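Local structure of putative invasin (Yersinia pseudotuberculosis IP 31758, 5N40) at residues 110-115 against 210-215; 146-151 against 199-204; 309-314 against 345-350. The protein is a putative invasin-type adhesin that probably mediates attachment of the bacterium to host cells, with a C-type lectin-like domain at its C-terminal end. The protein carries 1 engineered substitution. One frame throughout, in Å; residues are numbered along the deposited sequence.

Contact 1 (110-115 against 210-215)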
ATOM      1  N   VAL A 110      -0.438   6.854 -10.128  1.00 10.32           N
ATOM      2  CA  VAL A 110      -0.613   5.655  -9.313  1.00 10.76           C
ATOM      3  C   VAL A 110      -1.863   4.933  -9.786  1.00 13.67           C
ATOM      4  O   VAL A 110      -2.958   5.506  -9.772  1.00 16.11           O
ATOM      5  CB  VAL A 110      -0.712   5.985  -7.815  1.00 15.15           C
ATOM      6  CG1 VAL A 110      -0.754   4.705  -6.991  1.00 15.75           C
ATOM      7  CG2 VAL A 110       0.465   6.840  -7.390  1.00 15.11           C
ATOM      8  N   LEU A 111      -1.690   3.676 -10.190  1.00 12.57           N
ATOM      9  CA  LEU A 111      -2.749   2.824 -10.711  1.00 10.81           C
ATOM     10  C   LEU A 111      -2.880   1.589  -9.832  1.00 13.03           C
ATOM     11  O   LEU A 111      -1.875   1.003  -9.415  1.00 17.74           O
ATOM     12  CB  LEU A 111      -2.445   2.393 -12.148  1.00 14.05           C
ATOM     13  CG  LEU A 111      -2.230   3.513 -13.168  1.00 13.41           C
ATOM     14  CD1 LEU A 111      -1.894   2.955 -14.536  1.00 18.19           C
ATOM     15  CD2 LEU A 111      -3.447   4.417 -13.250  1.00 18.08           C
ATOM     16  N   THR A 112      -4.114   1.182  -9.560  1.00 14.06           N
ATOM     17  CA  THR A 112      -4.372  -0.095  -8.909  1.00 10.93           C
ATOM     18  C   THR A 112      -5.223  -0.951  -9.835  1.00 15.24           C
ATOM     19  O   THR A 112      -6.103  -0.431 -10.529  1.00 14.35           O
ATOM     20  CB  THR A 112      -5.084   0.083  -7.567  1.00 14.95           C
ATOM     21  OG1 THR A 112      -6.272   0.853  -7.759  1.00 14.58           O
ATOM     22  CG2 THR A 112      -4.164   0.783  -6.558  1.00 13.97           C
ATOM     23  N   ASP A 113      -4.962  -2.262  -9.853  1.00 13.60           N
ATOM     24  CA  ASP A 113      -5.730  -3.121 -10.754  1.00 14.57           C
ATOM     25  C   ASP A 113      -7.208  -3.113 -10.374  1.00 17.09           C
ATOM     26  O   ASP A 113      -8.081  -3.035 -11.247  1.00 17.69           O
ATOM     27  CB  ASP A 113      -5.151  -4.545 -10.786  1.00 13.68           C
ATOM     28  CG  ASP A 113      -5.247  -5.283  -9.456  1.00 19.49           C
ATOM     29  OD1 ASP A 113      -5.171  -4.658  -8.383  1.00 14.86           O
ATOM     30  OD2 ASP A 113      -5.379  -6.529  -9.494  1.00 22.04           O
ATOM     31  N   ASN A 114      -7.506  -3.172  -9.078  1.00 13.28           N
ATOM     32  CA  ASN A 114      -8.835  -2.860  -8.565  1.00 13.85           C
ATOM     33  C   ASN A 114      -8.644  -2.241  -7.194  1.00 17.45           C
ATOM     34  O   ASN A 114      -7.870  -2.763  -6.384  1.00 17.59           O
ATOM     35  CB  ASN A 114      -9.731  -4.103  -8.483  1.00 19.79           C
ATOM     36  CG  ASN A 114     -11.193  -3.755  -8.218  1.00 18.32           C
ATOM     37  OD1 ASN A 114     -11.510  -2.910  -7.379  1.00 17.31           O
ATOM     38  ND2 ASN A 114     -12.091  -4.404  -8.953  1.00 30.54           N
ATOM     39  N   ALA A 115      -9.345  -1.139  -6.935  1.00 14.97           N
ATOM     40  CA  ALA A 115      -9.105  -0.374  -5.719  1.00 12.80           C
ATOM     41  C   ALA A 115      -9.729  -1.006  -4.488  1.00 15.17           C
ATOM     42  O   ALA A 115      -9.377  -0.609  -3.373  1.00 13.53           O
ATOM     43  CB  ALA A 115      -9.632   1.053  -5.870  1.00 15.00           C
ATOM     44  N   GLU A 210       1.993  11.304  -4.912  1.00 11.52           N
ATOM     45  CA  GLU A 210       0.643  11.080  -5.412  1.00 12.60           C
ATOM     46  C   GLU A 210      -0.004  10.031  -4.520  1.00 13.60           C
ATOM     47  O   GLU A 210       0.687   9.159  -3.988  1.00 12.73           O
ATOM     48  CB  GLU A 210       0.649  10.626  -6.879  1.00 15.02           C
ATOM     49  CG  GLU A 210      -0.734  10.444  -7.480  1.00 15.83           C
ATOM     50  CD  GLU A 210      -1.583  11.692  -7.361  1.00 17.83           C
ATOM     51  OE1 GLU A 210      -2.219  11.894  -6.302  1.00 17.92           O
ATOM     52  OE2 GLU A 210      -1.589  12.492  -8.323  1.00 16.79           O
ATOM     53  N   ASN A 211      -1.329  10.134  -4.357  1.00 13.10           N
ATOM     54  CA  ASN A 211      -2.109   9.280  -3.464  1.00 13.69           C
ATOM     55  C   ASN A 211      -2.990   8.315  -4.245  1.00 14.59           C
ATOM     56  O   ASN A 211      -3.422   8.603  -5.364  1.00 14.24           O
ATOM     57  CB  ASN A 211      -3.035  10.101  -2.557  1.00 19.70           C
ATOM     58  CG  ASN A 211      -2.289  10.974  -1.577  1.00 18.84           C
ATOM     59  OD1 ASN A 211      -1.177  10.663  -1.172  1.00 24.71           O
ATOM     60  ND2 ASN A 211      -2.918  12.070  -1.171  1.00 31.28           N
ATOM     61  N   THR A 212      -3.298   7.182  -3.613  1.00 14.02           N
ATOM     62  CA  THR A 212      -4.323   6.278  -4.116  1.00 11.91           C
ATOM     63  C   THR A 212      -4.965   5.574  -2.929  1.00 16.46           C
ATOM     64  O   THR A 212      -4.333   5.390  -1.887  1.00 14.46           O
ATOM     65  CB  THR A 212      -3.750   5.248  -5.105  1.00 12.89           C
ATOM     66  OG1 THR A 212      -4.788   4.759  -5.963  1.00 16.96           O
ATOM     67  CG2 THR A 212      -3.095   4.068  -4.374  1.00 15.62           C
ATOM     68  N   ASN A 213      -6.222   5.176  -3.097  1.00 15.29           N
ATOM     69  CA  ASN A 213      -6.964   4.497  -2.046  1.00 14.79           C
ATOM     70  C   ASN A 213      -7.011   3.002  -2.312  1.00 13.36           C
ATOM     71  O   ASN A 213      -7.197   2.566  -3.453  1.00 14.57           O
ATOM     72  CB  ASN A 213      -8.388   5.043  -1.936  1.00 14.23           C
ATOM     73  CG  ASN A 213      -8.435   6.443  -1.376  1.00 16.92           C
ATOM     74  OD1 ASN A 213      -7.591   6.830  -0.570  1.00 18.57           O
ATOM     75  ND2 ASN A 213      -9.424   7.215  -1.800  1.00 18.43           N
ATOM     76  N   VAL A 214      -6.829   2.220  -1.254  1.00 11.78           N
ATOM     77  CA  VAL A 214      -7.022   0.779  -1.302  1.00 15.33           C
ATOM     78  C   VAL A 214      -7.979   0.388  -0.185  1.00 12.26           C
ATOM     79  O   VAL A 214      -7.881   0.884   0.944  1.00 15.08           O
ATOM     80  CB  VAL A 214      -5.685   0.014  -1.190  1.00 13.00           C
ATOM     81  CG1 VAL A 214      -4.815   0.298  -2.421  1.00 10.05           C
ATOM     82  CG2 VAL A 214      -4.955   0.382   0.101  1.00 15.31           C
ATOM     83  N   THR A 215      -8.919  -0.494  -0.509  1.00 12.36           N
ATOM     84  CA  THR A 215      -9.930  -0.940   0.435  1.00 15.23           C
ATOM     85  C   THR A 215      -9.894  -2.458   0.480  1.00 12.90           C
ATOM     86  O   THR A 215      -9.884  -3.107  -0.568  1.00 11.80           O
ATOM     87  CB  THR A 215     -11.318  -0.440   0.022  1.00 16.59           C
ATOM     88  OG1 THR A 215     -11.314   0.993   0.006  1.00 14.72           O
ATOM     89  CG2 THR A 215     -12.401  -0.938   0.978  1.00 15.73           C
TER
HETATM   90  O   HOH W   1      -4.906   6.274  -8.144  1.00 21.50           O
HETATM   91  O   HOH W   2      -6.708   2.994  -6.100  1.00 16.73           O
HETATM   92  O   HOH W   3     -10.131   2.008  -2.163  1.00 14.75           O

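Contact 2 (146-151 against 199-204). Engineered in segment 199-204: Ala203 (natural residue Lys).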
ATOM      1  N   GLU A 146       3.562   5.713   2.279  1.00 14.43           N
ATOM      2  CA  GLU A 146       3.105   6.182   3.581  1.00 13.48           C
ATOM      3  C   GLU A 146       1.587   6.123   3.653  1.00 14.17           C
ATOM      4  O   GLU A 146       0.900   6.619   2.756  1.00 13.16           O
ATOM      5  CB  GLU A 146       3.586   7.616   3.836  1.00 14.21           C
ATOM      6  CG  GLU A 146       3.324   8.109   5.244  1.00 15.47           C
ATOM      7  CD  GLU A 146       3.916   9.479   5.506  1.00 18.05           C
ATOM      8  OE1 GLU A 146       4.237  10.192   4.533  1.00 19.98           O
ATOM      9  OE2 GLU A 146       4.054   9.839   6.690  1.00 19.27           O
ATOM     10  N   GLN A 147       1.066   5.515   4.718  1.00 13.71           N
ATOM     11  CA  GLN A 147      -0.359   5.602   5.008  1.00 11.86           C
ATOM     12  C   GLN A 147      -0.681   7.004   5.505  1.00 14.45           C
ATOM     13  O   GLN A 147      -0.087   7.464   6.482  1.00 15.36           O
ATOM     14  CB  GLN A 147      -0.748   4.546   6.046  1.00 13.47           C
ATOM     15  CG  GLN A 147      -2.196   4.629   6.525  1.00 15.74           C
ATOM     16  CD  GLN A 147      -2.388   5.553   7.718  1.00 17.38           C
ATOM     17  OE1 GLN A 147      -2.955   6.642   7.595  1.00 16.84           O
ATOM     18  NE2 GLN A 147      -1.940   5.107   8.889  1.00 21.26           N
ATOM     19  N   VAL A 148      -1.603   7.693   4.828  1.00 14.57           N
ATOM     20  CA  VAL A 148      -1.952   9.067   5.175  1.00 13.98           C
ATOM     21  C   VAL A 148      -3.417   9.239   5.554  1.00 17.02           C
ATOM     22  O   VAL A 148      -3.796  10.332   5.991  1.00 14.20           O
ATOM     23  CB  VAL A 148      -1.580  10.054   4.042  1.00 14.16           C
ATOM     24  CG1 VAL A 148      -0.073  10.073   3.807  1.00 17.12           C
ATOM     25  CG2 VAL A 148      -2.325   9.717   2.754  1.00 15.86           C
ATOM     26  N   ALA A 149      -4.257   8.209   5.425  1.00 13.86           N
ATOM     27  CA  ALA A 149      -5.633   8.279   5.908  1.00 14.85           C
ATOM     28  C   ALA A 149      -6.187   6.864   6.016  1.00 12.07           C
ATOM     29  O   ALA A 149      -5.788   5.975   5.265  1.00 12.83           O
ATOM     30  CB  ALA A 149      -6.537   9.119   4.996  1.00 16.35           C
ATOM     31  N   VAL A 150      -7.104   6.674   6.970  1.00 12.80           N
ATOM     32  CA  VAL A 150      -7.794   5.394   7.180  1.00 11.65           C
ATOM     33  C   VAL A 150      -9.203   5.702   7.655  1.00 13.56           C
ATOM     34  O   VAL A 150      -9.383   6.288   8.728  1.00 14.84           O
ATOM     35  CB  VAL A 150      -7.078   4.493   8.205  1.00 17.10           C
ATOM     36  CG1 VAL A 150      -7.792   3.135   8.311  1.00 14.13           C
ATOM     37  CG2 VAL A 150      -5.619   4.287   7.849  1.00 16.06           C
ATOM     38  N   VAL A 151     -10.218   5.289   6.885  1.00 13.00           N
ATOM     39  CA  VAL A 151     -11.608   5.576   7.222  1.00 13.00           C
ATOM     40  C   VAL A 151     -12.450   4.321   7.017  1.00 11.76           C
ATOM     41  O   VAL A 151     -12.078   3.408   6.280  1.00 13.07           O
ATOM     42  CB  VAL A 151     -12.201   6.734   6.386  1.00 16.34           C
ATOM     43  CG1 VAL A 151     -11.429   8.030   6.637  1.00 15.17           C
ATOM     44  CG2 VAL A 151     -12.210   6.386   4.889  1.00 15.93           C
ATOM     45  N   THR A 199      -5.580   5.295   2.499  1.00 10.96           N
ATOM     46  CA  THR A 199      -4.943   6.146   1.504  1.00 11.14           C
ATOM     47  C   THR A 199      -3.439   5.951   1.620  1.00 11.04           C
ATOM     48  O   THR A 199      -2.842   6.271   2.654  1.00 14.67           O
ATOM     49  CB  THR A 199      -5.318   7.610   1.709  1.00 16.24           C
ATOM     50  OG1 THR A 199      -6.739   7.759   1.628  1.00 13.20           O
ATOM     51  CG2 THR A 199      -4.650   8.479   0.648  1.00 15.08           C
ATOM     52  N   LEU A 200      -2.835   5.407   0.573  1.00 10.05           N
ATOM     53  CA  LEU A 200      -1.391   5.248   0.486  1.00  9.25           C
ATOM     54  C   LEU A 200      -0.804   6.368  -0.360  1.00 12.31           C
ATOM     55  O   LEU A 200      -1.289   6.633  -1.464  1.00 13.12           O
ATOM     56  CB  LEU A 200      -1.023   3.901  -0.131  1.00 12.69           C
ATOM     57  CG  LEU A 200      -1.282   2.679   0.755  1.00 12.98           C
ATOM     58  CD1 LEU A 200      -1.020   1.402  -0.010  1.00 14.24           C
ATOM     59  CD2 LEU A 200      -0.407   2.733   2.009  1.00 15.80           C
ATOM     60  N   ARG A 201       0.244   7.007   0.144  1.00 12.23           N
ATOM     61  CA  ARG A 201       0.941   8.052  -0.606  1.00 13.16           C
ATOM     62  C   ARG A 201       2.285   7.524  -1.093  1.00 13.90           C
ATOM     63  O   ARG A 201       3.118   7.080  -0.295  1.00 16.30           O
ATOM     64  CB  ARG A 201       1.144   9.306   0.236  1.00 13.74           C
ATOM     65  CG  ARG A 201       1.785  10.441  -0.545  1.00 14.99           C
ATOM     66  CD  ARG A 201       1.562  11.749   0.159  1.00 14.15           C
ATOM     67  NE  ARG A 201       2.323  11.841   1.396  1.00 13.89           N
ATOM     68  CZ  ARG A 201       2.297  12.898   2.198  1.00 15.50           C
ATOM     69  NH1 ARG A 201       1.536  13.937   1.892  1.00 16.08           N
ATOM     70  NH2 ARG A 201       3.022  12.913   3.306  1.00 15.08           N
ATOM     71  N   ALA A 202       2.481   7.559  -2.404  1.00 11.24           N
ATOM     72  CA  ALA A 202       3.772   7.275  -3.009  1.00 11.99           C
ATOM     73  C   ALA A 202       4.578   8.565  -3.069  1.00 12.81           C
ATOM     74  O   ALA A 202       4.082   9.581  -3.555  1.00 13.49           O
ATOM     75  CB  ALA A 202       3.584   6.697  -4.411  1.00 12.76           C
ATOM     76  N   ALA A 203       5.808   8.525  -2.558  1.00 12.43           N
ATOM     77  CA  ALA A 203       6.708   9.670  -2.574  1.00 10.07           C
ATOM     78  C   ALA A 203       8.013   9.306  -3.273  1.00 14.60           C
ATOM     79  O   ALA A 203       8.698   8.357  -2.873  1.00 14.89           O
ATOM     80  CB  ALA A 203       7.004  10.159  -1.157  1.00 13.32           C
ATOM     81  N   ALA A 204       8.368  10.078  -4.296  1.00 13.67           N
ATOM     82  CA  ALA A 204       9.671   9.941  -4.922  1.00 11.75           C
ATOM     83  C   ALA A 204      10.714  10.685  -4.091  1.00 13.31           C
ATOM     84  O   ALA A 204      10.385  11.530  -3.258  1.00 12.88           O
ATOM     85  CB  ALA A 204       9.639  10.483  -6.353  1.00 14.57           C
TER
HETATM   86  O   HOH W   4       4.747  10.187   2.017  1.00 21.46           O

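Contact 3 (309-314 against 345-350)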
ATOM      1  N   GLN A 309     -25.052 -14.076  19.357  1.00 22.22           N
ATOM      2  CA  GLN A 309     -26.437 -14.196  19.780  1.00 23.51           C
ATOM      3  C   GLN A 309     -27.144 -15.239  18.925  1.00 22.08           C
ATOM      4  O   GLN A 309     -26.800 -15.453  17.758  1.00 21.35           O
ATOM      5  CB  GLN A 309     -27.180 -12.854  19.691  1.00 25.84           C
ATOM      6  CG  GLN A 309     -26.449 -11.683  20.349  1.00 35.36           C
ATOM      7  CD  GLN A 309     -26.069 -11.950  21.803  1.00 44.49           C
ATOM      8  OE1 GLN A 309     -26.632 -12.831  22.459  1.00 47.63           O
ATOM      9  NE2 GLN A 309     -25.104 -11.186  22.309  1.00 36.66           N
ATOM     10  N   VAL A 310     -28.144 -15.885  19.521  1.00 23.06           N
ATOM     11  CA  VAL A 310     -28.763 -17.040  18.883  1.00 18.22           C
ATOM     12  C   VAL A 310     -29.633 -16.606  17.709  1.00 19.49           C
ATOM     13  O   VAL A 310     -30.014 -15.437  17.564  1.00 18.47           O
ATOM     14  CB  VAL A 310     -29.572 -17.848  19.911  1.00 17.86           C
ATOM     15  CG1 VAL A 310     -28.670 -18.261  21.061  1.00 18.91           C
ATOM     16  CG2 VAL A 310     -30.772 -17.041  20.421  1.00 20.94           C
ATOM     17  N   TYR A 311     -29.951 -17.583  16.859  1.00 17.14           N
ATOM     18  CA  TYR A 311     -30.807 -17.412  15.695  1.00 16.55           C
ATOM     19  C   TYR A 311     -32.135 -18.117  15.930  1.00 20.80           C
ATOM     20  O   TYR A 311     -32.168 -19.238  16.448  1.00 19.42           O
ATOM     21  CB  TYR A 311     -30.127 -17.975  14.436  1.00 17.38           C
ATOM     22  CG  TYR A 311     -29.044 -17.063  13.888  1.00 13.86           C
ATOM     23  CD1 TYR A 311     -27.894 -16.793  14.616  1.00 16.75           C
ATOM     24  CD2 TYR A 311     -29.180 -16.472  12.639  1.00 16.59           C
ATOM     25  CE1 TYR A 311     -26.913 -15.934  14.119  1.00 14.57           C
ATOM     26  CE2 TYR A 311     -28.202 -15.623  12.133  1.00 17.56           C
ATOM     27  CZ  TYR A 311     -27.074 -15.366  12.872  1.00 14.06           C
ATOM     28  OH  TYR A 311     -26.104 -14.511  12.360  1.00 17.82           O
ATOM     29  N   ARG A 312     -33.229 -17.462  15.554  1.00 20.25           N
ATOM     30  CA  ARG A 312     -34.553 -18.021  15.799  1.00 21.60           C
ATOM     31  C   ARG A 312     -34.877 -19.115  14.787  1.00 24.04           C
ATOM     32  O   ARG A 312     -34.450 -19.072  13.629  1.00 18.69           O
ATOM     33  CB  ARG A 312     -35.627 -16.929  15.740  1.00 22.89           C
ATOM     34  CG  ARG A 312     -35.545 -15.936  16.891  1.00 19.66           C
ATOM     35  CD  ARG A 312     -36.825 -15.113  17.042  1.00 24.02           C
ATOM     36  NE  ARG A 312     -36.860 -14.433  18.335  1.00 22.39           N
ATOM     37  CZ  ARG A 312     -37.188 -15.018  19.485  1.00 25.98           C
ATOM     38  NH1 ARG A 312     -37.521 -16.305  19.515  1.00 22.35           N
ATOM     39  NH2 ARG A 312     -37.185 -14.317  20.610  1.00 24.15           N
ATOM     40  N   SER A 313     -35.635 -20.110  15.243  1.00 22.28           N
ATOM     41  CA  SER A 313     -36.153 -21.157  14.377  1.00 21.15           C
ATOM     42  C   SER A 313     -37.670 -21.187  14.471  1.00 23.19           C
ATOM     43  O   SER A 313     -38.279 -20.566  15.345  1.00 20.28           O
ATOM     44  CB  SER A 313     -35.578 -22.533  14.742  1.00 23.56           C
ATOM     45  OG  SER A 313     -36.423 -23.216  15.660  1.00 25.45           O
ATOM     46  N   SER A 314     -38.276 -21.937  13.558  1.00 24.55           N
ATOM     47  CA  SER A 314     -39.721 -22.104  13.520  1.00 23.95           C
ATOM     48  C   SER A 314     -40.169 -23.432  14.117  1.00 24.01           C
ATOM     49  O   SER A 314     -41.330 -23.814  13.943  1.00 23.67           O
ATOM     50  CB  SER A 314     -40.220 -21.988  12.083  1.00 23.45           C
ATOM     51  OG  SER A 314     -39.554 -22.921  11.250  1.00 27.39           O
ATOM     52  N   ASN A 345     -34.733 -10.887  22.026  1.00 27.72           N
ATOM     53  CA  ASN A 345     -34.393 -10.161  20.804  1.00 28.87           C
ATOM     54  C   ASN A 345     -33.201 -10.884  20.185  1.00 23.15           C
ATOM     55  O   ASN A 345     -32.052 -10.675  20.588  1.00 21.82           O
ATOM     56  CB  ASN A 345     -34.090  -8.694  21.091  1.00 30.73           C
ATOM     57  CG  ASN A 345     -35.338  -7.901  21.427  1.00 35.83           C
ATOM     58  OD1 ASN A 345     -36.403  -8.113  20.840  1.00 35.30           O
ATOM     59  ND2 ASN A 345     -35.215  -6.983  22.375  1.00 35.52           N
ATOM     60  N   TYR A 346     -33.488 -11.739  19.215  1.00 22.28           N
ATOM     61  CA  TYR A 346     -32.522 -12.674  18.667  1.00 21.74           C
ATOM     62  C   TYR A 346     -32.331 -12.407  17.180  1.00 15.18           C
ATOM     63  O   TYR A 346     -33.059 -11.629  16.559  1.00 17.93           O
ATOM     64  CB  TYR A 346     -32.985 -14.124  18.883  1.00 22.45           C
ATOM     65  CG  TYR A 346     -33.267 -14.496  20.325  1.00 24.64           C
ATOM     66  CD1 TYR A 346     -32.640 -13.844  21.374  1.00 21.46           C
ATOM     67  CD2 TYR A 346     -34.161 -15.516  20.630  1.00 23.25           C
ATOM     68  CE1 TYR A 346     -32.895 -14.193  22.687  1.00 26.11           C
ATOM     69  CE2 TYR A 346     -34.420 -15.872  21.935  1.00 26.78           C
ATOM     70  CZ  TYR A 346     -33.786 -15.210  22.962  1.00 33.97           C
ATOM     71  OH  TYR A 346     -34.052 -15.568  24.266  1.00 40.35           O
ATOM     72  N   ASN A 347     -31.332 -13.071  16.609  1.00 17.47           N
ATOM     73  CA  ASN A 347     -31.075 -12.957  15.182  1.00 16.01           C
ATOM     74  C   ASN A 347     -32.122 -13.712  14.379  1.00 17.79           C
ATOM     75  O   ASN A 347     -32.680 -14.717  14.829  1.00 17.92           O
ATOM     76  CB  ASN A 347     -29.692 -13.512  14.844  1.00 14.26           C
ATOM     77  CG  ASN A 347     -28.565 -12.566  15.217  1.00 17.74           C
ATOM     78  OD1 ASN A 347     -28.531 -11.420  14.775  1.00 19.87           O
ATOM     79  ND2 ASN A 347     -27.631 -13.048  16.029  1.00 18.31           N
ATOM     80  N   VAL A 348     -32.371 -13.232  13.161  1.00 16.27           N
ATOM     81  CA  VAL A 348     -33.223 -13.935  12.210  1.00 16.35           C
ATOM     82  C   VAL A 348     -32.483 -14.065  10.884  1.00 17.89           C
ATOM     83  O   VAL A 348     -32.133 -13.055  10.253  1.00 16.75           O
ATOM     84  CB  VAL A 348     -34.577 -13.233  12.009  1.00 20.08           C
ATOM     85  CG1 VAL A 348     -35.412 -13.963  10.968  1.00 19.90           C
ATOM     86  CG2 VAL A 348     -35.329 -13.163  13.327  1.00 17.54           C
ATOM     87  N   SER A 349     -32.235 -15.306  10.480  1.00 15.51           N
ATOM     88  CA  SER A 349     -31.836 -15.644   9.121  1.00 14.36           C
ATOM     89  C   SER A 349     -33.066 -16.179   8.406  1.00 18.27           C
ATOM     90  O   SER A 349     -33.605 -17.232   8.774  1.00 19.80           O
ATOM     91  CB  SER A 349     -30.707 -16.669   9.112  1.00 14.60           C
ATOM     92  OG  SER A 349     -30.432 -17.102   7.787  1.00 15.78           O
ATOM     93  N   CYS A 350     -33.506 -15.456   7.389  1.00 17.33           N
ATOM     94  CA  CYS A 350     -34.712 -15.823   6.666  1.00 16.28           C
ATOM     95  C   CYS A 350     -34.434 -16.990   5.723  1.00 23.03           C
ATOM     96  O   CYS A 350     -33.343 -17.109   5.156  1.00 16.72           O
ATOM     97  CB  CYS A 350     -35.237 -14.615   5.890  1.00 20.71           C
ATOM     98  SG  CYS A 350     -35.834 -13.242   6.963  1.00 23.82           S
TER
HETATM   99  O   HOH W   5     -25.007 -12.525  16.950  1.00 18.86           O
HETATM  100  O   HOH W   6     -33.078 -17.640  11.670  1.00 18.31           O

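Contact 1 (110-115 against 210-215)
Val110 and Thr212 meet through their methyl branches, Val110 CG1 lying 3.6 Å from Thr212 CG2. The second branch, Val110 CG2, reaches the aliphatic part of Glu210, 3.8 Å from Glu210 CG. Thr112 and Thr212 approach tip to tip, yet Thr112 CG2 comes no nearer to Thr212 OG1 than 4.1 Å. The polar groups between the strands are joined through water. Thr212 OG1, anti to its backbone N (chi1 -157°), shares one water with Val110 O and a second with Thr112 OG1 and Asn213 O. The strand axes are 7.3 Å apart and only 14° from parallel, too distant for backbone pairing, as expected for strands of two facing sheets at the edge of a sandwich. Residues 110-112 belong to the sheet of strand 123-131; the chain then turns and strand 116-118 pairs in parallel with 209-217. Such an edge strand switching sheets is known from immunoglobulin-like folds. Ala115 makes the hydrogen bond to the second sheet: its O accepts the N-H of Thr215 at 2.9 Å and takes a CA-H...O contact from Val214 CA at 3.4 Å. A third water bridges Ala115 O and Thr215 OG1. Farther out, Leu125 packs against both Val110 and Thr212, while Asp113 takes Ser124 N on OD1 and forms a salt bridge to Lys117 through OD2.

Contact 2 (146-151 against 199-204)
Glu146 pairs with Arg201 through backbone and side chain alike. Arg201 N donates to Glu146 O at 2.7 Å, and Glu146 N returns a bond to Arg201 O, which defines an antiparallel hydrogen-bonded pair. On the same face of the sheet the two side chains run side by side. Glu146 is extended, and its OE1 receives Arg201 NH2 at 3.2 Å in a salt bridge. The oxygen lies near the guanidinium plane, but the nitrogen stands above the carboxylate plane, and the two planes are 58° apart. One water joins Glu146 OE1 to Arg201 NE, so the carboxylate engages the guanidinium at two nitrogens, once directly and once through solvent. Gln147, next along, forms a non-hydrogen-bonded pair with Leu200, and its CA is 3.5 Å from Thr199 O. Strands 142-151 and 197-204 are neighbours in the second sheet of the immunoglobulin-like domain, where 209-217 flanks 197-204 on its other edge. At Val148 the regular pairing is disturbed: its psi of -6° is far from a strand value, and both Val148 N and Ala149 O bond to the backbone of Thr199, at 2.9 Å each, consistent with a beta bulge. Val148 lays CG1 over one face of the Arg201 guanidinium, offset toward the rim, 3.8 Å from Arg201 NE. Its chi1 of -63° sets CG1 anti to the carbonyl carbon; the other branch, CG2, between the backbone N and that carbon, meets Thr199 CG2 at 3.4 Å, tighter than usual for two methyls. Ala149 places CB 3.6 Å from Thr199 OG1, a hydroxyl whose polar partner is Asn213 OD1 on strand 209-217.

Contact 3 (309-314 against 345-350)
The CB of Asn347 sits squarely over the centre of the Tyr311 ring, 3.5 Å from its centroid and 1° off the normal, a CH-pi contact in the tightly packed half of this contact, while Ser349 CB comes to the ring edge. Asn347 CG is anti to its own carbonyl carbon (chi1 -77°), and from there ND2 donates to Gln309 O at 3.1 Å, reaching that oxygen from above the carbonyl plane. Two backbone bonds frame the pair: Asn347 N to Val310 O and Arg312 N to Asn347 O, both 2.9 Å, which make a single bridge between the two segments. Tyr346 is clasped by two side chains. Val310 CG2 lies over its ring face in another CH-pi contact, and the guanidinium of Arg312, 29° from the ring plane, has Tyr346 CD2 over its centre, 3.3 Å from Arg312 CZ. The guanidinium is fixed by the carbonyl oxygens of Gly340, Gly344 and Phe270. A water bridges two further buried residues, from Arg312 O to Ser349 N.

Packing is looser toward Gln309 and the exposed Asn345. Here a water links Gln309 N with Asn347 ND2, and the end of the Gln309 side chain leads away. Within this C-type lectin-like domain, the bridge joins strand 311-313, paired with 321-325, to the C-terminal segment that follows helix 340-343; Val348 turns to Ala275 and Met278 of helix 272-278, and Cys350 is disulfide-bonded to Cys279, the residue just after that helix.

Overall arrangement
Contacts 1 and 2 belong to one immunoglobulin-like domain, their centres 10 Å apart, and meet where strands 197-204 and 209-217 pair as consecutive neighbours in a sheet. Glu210 O to Ala202 N at 2.9 Å is a probable hydrogen bond of that pairing, and Asn211 OD1 packs on Arg201 CB. Contact 2 pairs two strands of one sheet; contact 1 runs from strand 209-217 of that sheet to strand 106-112 of the facing sheet, with Ala115 bonded to Thr215 at its end. Contact 3 follows both in series along the chain, in the lectin-like domain: its centre is about 39 Å from that of contact 1 and about 42 Å from that of contact 2, with nearest atoms about 22 and 24 Å away.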